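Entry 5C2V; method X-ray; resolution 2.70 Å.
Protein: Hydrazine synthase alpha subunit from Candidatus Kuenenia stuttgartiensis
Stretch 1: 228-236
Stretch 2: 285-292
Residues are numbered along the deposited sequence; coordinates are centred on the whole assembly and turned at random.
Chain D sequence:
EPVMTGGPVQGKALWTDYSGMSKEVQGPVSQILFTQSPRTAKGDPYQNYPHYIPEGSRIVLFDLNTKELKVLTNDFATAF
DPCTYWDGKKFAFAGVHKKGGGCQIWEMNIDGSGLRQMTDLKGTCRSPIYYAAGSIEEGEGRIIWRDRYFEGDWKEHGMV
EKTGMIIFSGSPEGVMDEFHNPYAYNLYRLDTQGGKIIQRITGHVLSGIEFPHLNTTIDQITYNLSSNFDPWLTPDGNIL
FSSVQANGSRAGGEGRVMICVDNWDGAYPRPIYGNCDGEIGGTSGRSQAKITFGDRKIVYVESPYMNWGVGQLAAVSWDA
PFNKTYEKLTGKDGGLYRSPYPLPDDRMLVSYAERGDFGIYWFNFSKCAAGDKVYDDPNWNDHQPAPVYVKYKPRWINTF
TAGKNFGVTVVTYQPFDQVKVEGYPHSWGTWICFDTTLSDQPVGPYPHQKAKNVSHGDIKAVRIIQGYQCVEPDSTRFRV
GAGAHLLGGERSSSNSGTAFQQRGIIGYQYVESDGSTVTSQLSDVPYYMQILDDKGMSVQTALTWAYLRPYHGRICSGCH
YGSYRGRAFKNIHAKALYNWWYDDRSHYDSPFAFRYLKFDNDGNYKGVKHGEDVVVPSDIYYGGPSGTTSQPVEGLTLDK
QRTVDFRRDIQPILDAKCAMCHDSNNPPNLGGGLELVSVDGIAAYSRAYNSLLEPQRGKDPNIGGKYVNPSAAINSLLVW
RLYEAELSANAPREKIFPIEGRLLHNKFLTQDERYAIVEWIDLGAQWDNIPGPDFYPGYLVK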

# COMPACT_ATOMS: atom_id res chain seq x y z
N ASN D 228 20.81 -9.27 10.09
CA ASN D 228 20.23 -9.33 11.43
C ASN D 228 21.12 -8.53 12.38
O ASN D 228 22.34 -8.71 12.38
CB ASN D 228 20.09 -10.77 11.92
CG ASN D 228 18.94 -11.50 11.25
OD1 ASN D 228 17.97 -10.89 10.81
ND2 ASN D 228 19.05 -12.82 11.18
N PHE D 229 20.53 -7.65 13.17
CA PHE D 229 21.33 -6.73 13.97
C PHE D 229 20.65 -6.24 15.24
O PHE D 229 19.49 -6.56 15.51
CB PHE D 229 21.73 -5.53 13.12
CG PHE D 229 20.56 -4.77 12.54
CD1 PHE D 229 19.98 -5.17 11.35
CD2 PHE D 229 20.06 -3.65 13.18
CE1 PHE D 229 18.91 -4.48 10.82
CE2 PHE D 229 18.99 -2.95 12.66
CZ PHE D 229 18.42 -3.36 11.47
N ASP D 230 21.40 -5.44 16.01
CA ASP D 230 20.95 -4.87 17.28
C ASP D 230 20.31 -5.89 18.22
O ASP D 230 19.12 -5.79 18.53
CB ASP D 230 19.97 -3.73 17.01
CG ASP D 230 20.63 -2.53 16.36
OD1 ASP D 230 21.79 -2.67 15.91
OD2 ASP D 230 20.00 -1.46 16.29
N PRO D 231 21.10 -6.87 18.70
CA PRO D 231 20.56 -7.87 19.64
C PRO D 231 20.40 -7.31 21.05
O PRO D 231 21.19 -6.47 21.48
CB PRO D 231 21.62 -8.97 19.60
CG PRO D 231 22.89 -8.25 19.31
CD PRO D 231 22.52 -7.11 18.39
N TRP D 232 19.38 -7.78 21.76
CA TRP D 232 19.12 -7.34 23.13
C TRP D 232 18.47 -8.48 23.92
O TRP D 232 18.42 -9.61 23.45
CB TRP D 232 18.23 -6.09 23.13
CG TRP D 232 18.33 -5.28 24.39
CD1 TRP D 232 17.31 -5.00 25.27
CD2 TRP D 232 19.50 -4.64 24.93
NE1 TRP D 232 17.78 -4.23 26.30
CE2 TRP D 232 19.12 -3.99 26.12
CE3 TRP D 232 20.83 -4.56 24.51
CZ2 TRP D 232 20.02 -3.27 26.90
CZ3 TRP D 232 21.72 -3.84 25.28
CH2 TRP D 232 21.32 -3.21 26.46
N LEU D 233 17.99 -8.18 25.12
CA LEU D 233 17.45 -9.21 26.00
C LEU D 233 15.95 -9.10 26.21
O LEU D 233 15.42 -8.02 26.45
CB LEU D 233 18.17 -9.17 27.35
CG LEU D 233 19.69 -9.30 27.32
CD1 LEU D 233 20.28 -9.14 28.71
CD2 LEU D 233 20.10 -10.62 26.70
N THR D 234 15.26 -10.24 26.12
CA THR D 234 13.85 -10.32 26.45
C THR D 234 13.69 -10.63 27.94
O THR D 234 14.58 -11.24 28.54
CB THR D 234 13.12 -11.40 25.62
OG1 THR D 234 13.54 -12.70 26.05
CG2 THR D 234 13.42 -11.23 24.14
N PRO D 235 12.58 -10.19 28.55
CA PRO D 235 12.34 -10.45 29.97
C PRO D 235 12.26 -11.94 30.32
O PRO D 235 12.50 -12.31 31.47
CB PRO D 235 11.00 -9.75 30.24
CG PRO D 235 10.91 -8.71 29.18
CD PRO D 235 11.54 -9.32 27.97
N ASP D 236 11.93 -12.77 29.34
CA ASP D 236 11.87 -14.22 29.55
C ASP D 236 13.16 -14.94 29.15
O ASP D 236 13.22 -16.17 29.17
CB ASP D 236 10.68 -14.82 28.80
CG ASP D 236 10.48 -14.22 27.42
OD1 ASP D 236 11.45 -14.17 26.64
OD2 ASP D 236 9.34 -13.81 27.12
N GLY D 285 12.48 1.81 8.88
CA GLY D 285 13.46 0.98 9.54
C GLY D 285 13.15 0.87 11.02
O GLY D 285 12.71 1.84 11.64
N ARG D 286 13.34 -0.31 11.59
CA ARG D 286 13.15 -0.48 13.03
C ARG D 286 14.44 -0.98 13.66
O ARG D 286 14.85 -2.12 13.41
CB ARG D 286 11.99 -1.44 13.31
CG ARG D 286 10.74 -1.15 12.49
CD ARG D 286 9.63 -2.14 12.79
NE ARG D 286 8.67 -2.23 11.69
CZ ARG D 286 7.54 -1.54 11.62
NH1 ARG D 286 7.22 -0.70 12.59
NH2 ARG D 286 6.73 -1.68 10.58
N SER D 287 15.08 -0.15 14.47
CA SER D 287 16.38 -0.53 15.03
C SER D 287 16.56 -0.09 16.48
O SER D 287 15.77 0.70 17.00
CB SER D 287 17.51 0.06 14.18
OG SER D 287 17.55 1.47 14.29
N GLN D 288 17.59 -0.63 17.12
CA GLN D 288 17.96 -0.26 18.48
C GLN D 288 16.81 -0.47 19.46
O GLN D 288 16.53 0.38 20.31
CB GLN D 288 18.43 1.20 18.52
CG GLN D 288 19.61 1.48 17.59
CD GLN D 288 19.80 2.96 17.31
OE1 GLN D 288 19.26 3.81 18.00
NE2 GLN D 288 20.58 3.27 16.28
N ALA D 289 16.16 -1.62 19.34
CA ALA D 289 14.99 -1.94 20.16
C ALA D 289 15.38 -2.38 21.57
O ALA D 289 16.24 -3.24 21.75
CB ALA D 289 14.16 -3.03 19.48
N LYS D 290 14.74 -1.77 22.56
CA LYS D 290 14.92 -2.15 23.95
C LYS D 290 13.56 -2.21 24.64
O LYS D 290 12.56 -1.73 24.10
CB LYS D 290 15.85 -1.17 24.67
CG LYS D 290 17.25 -1.11 24.08
CD LYS D 290 18.18 -0.25 24.91
CE LYS D 290 19.50 -0.01 24.20
NZ LYS D 290 20.18 -1.29 23.85
N ILE D 291 13.51 -2.80 25.83
CA ILE D 291 12.24 -3.01 26.52
C ILE D 291 12.20 -2.33 27.89
O ILE D 291 13.14 -2.44 28.67
CB ILE D 291 11.95 -4.52 26.70
CG1 ILE D 291 12.12 -5.25 25.37
CG2 ILE D 291 10.55 -4.73 27.26
CD1 ILE D 291 11.83 -6.73 25.43
N THR D 292 11.10 -1.62 28.16
CA THR D 292 10.92 -0.94 29.43
C THR D 292 10.55 -1.92 30.54
O THR D 292 9.90 -2.93 30.30
CB THR D 292 9.83 0.15 29.35
OG1 THR D 292 8.58 -0.46 29.02
CG2 THR D 292 10.19 1.17 28.29

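Residues 228-233 form a strand that runs nearly parallel to the short strand 289-291, with an angle of 9° between their N-to-C directions and a closest approach of 7.2 Å between the axes. Relative to the preceding strand, 285-287, the angle opens to 37° and the approach to 8.4 Å, because the second stretch turns a corner at Gln-288. The backbones come closest near this corner, where the CA atoms of Asp-230 and Gln-288 are 5.6 Å apart; further along, the CA atoms of Trp-232 and Lys-290 are separated by 6.7 Å, and those of Thr-234 and Ile-291 by 7.5 Å. No backbone-to-backbone hydrogen bond joins the two stretches, so the association, which buries 422 Å² in total, depends largely on side chains.

At the corner, Asp-230 directs its CA-to-CB bond toward the second stretch, and its carboxylate accepts the one hydrogen bond between the stretches, from Gln-288 N to Asp-230 OD2 at 2.7 Å. The N-H...O angle of 132° is well short of linear. Both partners have positive phi and psi (48/65 for Asp-230, 57/45 for Gln-288), so each backbone departs from extended geometry at this point. An aspartate suits the position: its short side chain, in the m rotamer, carries a charged acceptor to a main-chain amide. The same oxygen also packs against aliphatic carbons, with Asp-230 OD2 lying 3.6 Å from Ser-287 CB and 3.2 Å from Gln-288 CG. The rest of the Gln-288 side chain extends from there to an amide that is hydrogen-bonded elsewhere in the structure.

Beside this polar contact, the buried Phe-229 starts sideways from the backbone, but its ring end reaches the second stretch. Phe-229 CE2 lies 3.7 Å from Ser-287 CB, which meets the ring at its edge.

The central side-chain pairing is between Trp-232 and Lys-290. The indole, in the t rotamer, offers a broad face across which the lysine is laid. Lys-290 CG sits 3.9 Å from the centroid of the five-membered ring of Trp-232, a CH-pi contact 12° off the normal, while Lys-290 NZ lies 3.2 Å from the centroid of the six-membered ring, a cation-pi contact 9° off the normal. The side chain is extended through chi2 and chi3, then bends at chi4 (-57°, m). The long lysine can thus use both its aliphatic stem and its ammonium group against the two rings. Both residues remain partly exposed, a setting compatible with a charged group.

Beyond the indole, the contact becomes apolar. Ile-291 points toward the first stretch, and its extended chi2 (t) carries CD1 to 3.6 Å from Pro-235 CD, 3.9 Å from Leu-233 O and 4.2 Å from Thr-234 CA. Ile-291 and Pro-235 are both buried, and the hydrocarbon surfaces of the isoleucine and the proline ring are well matched in this setting.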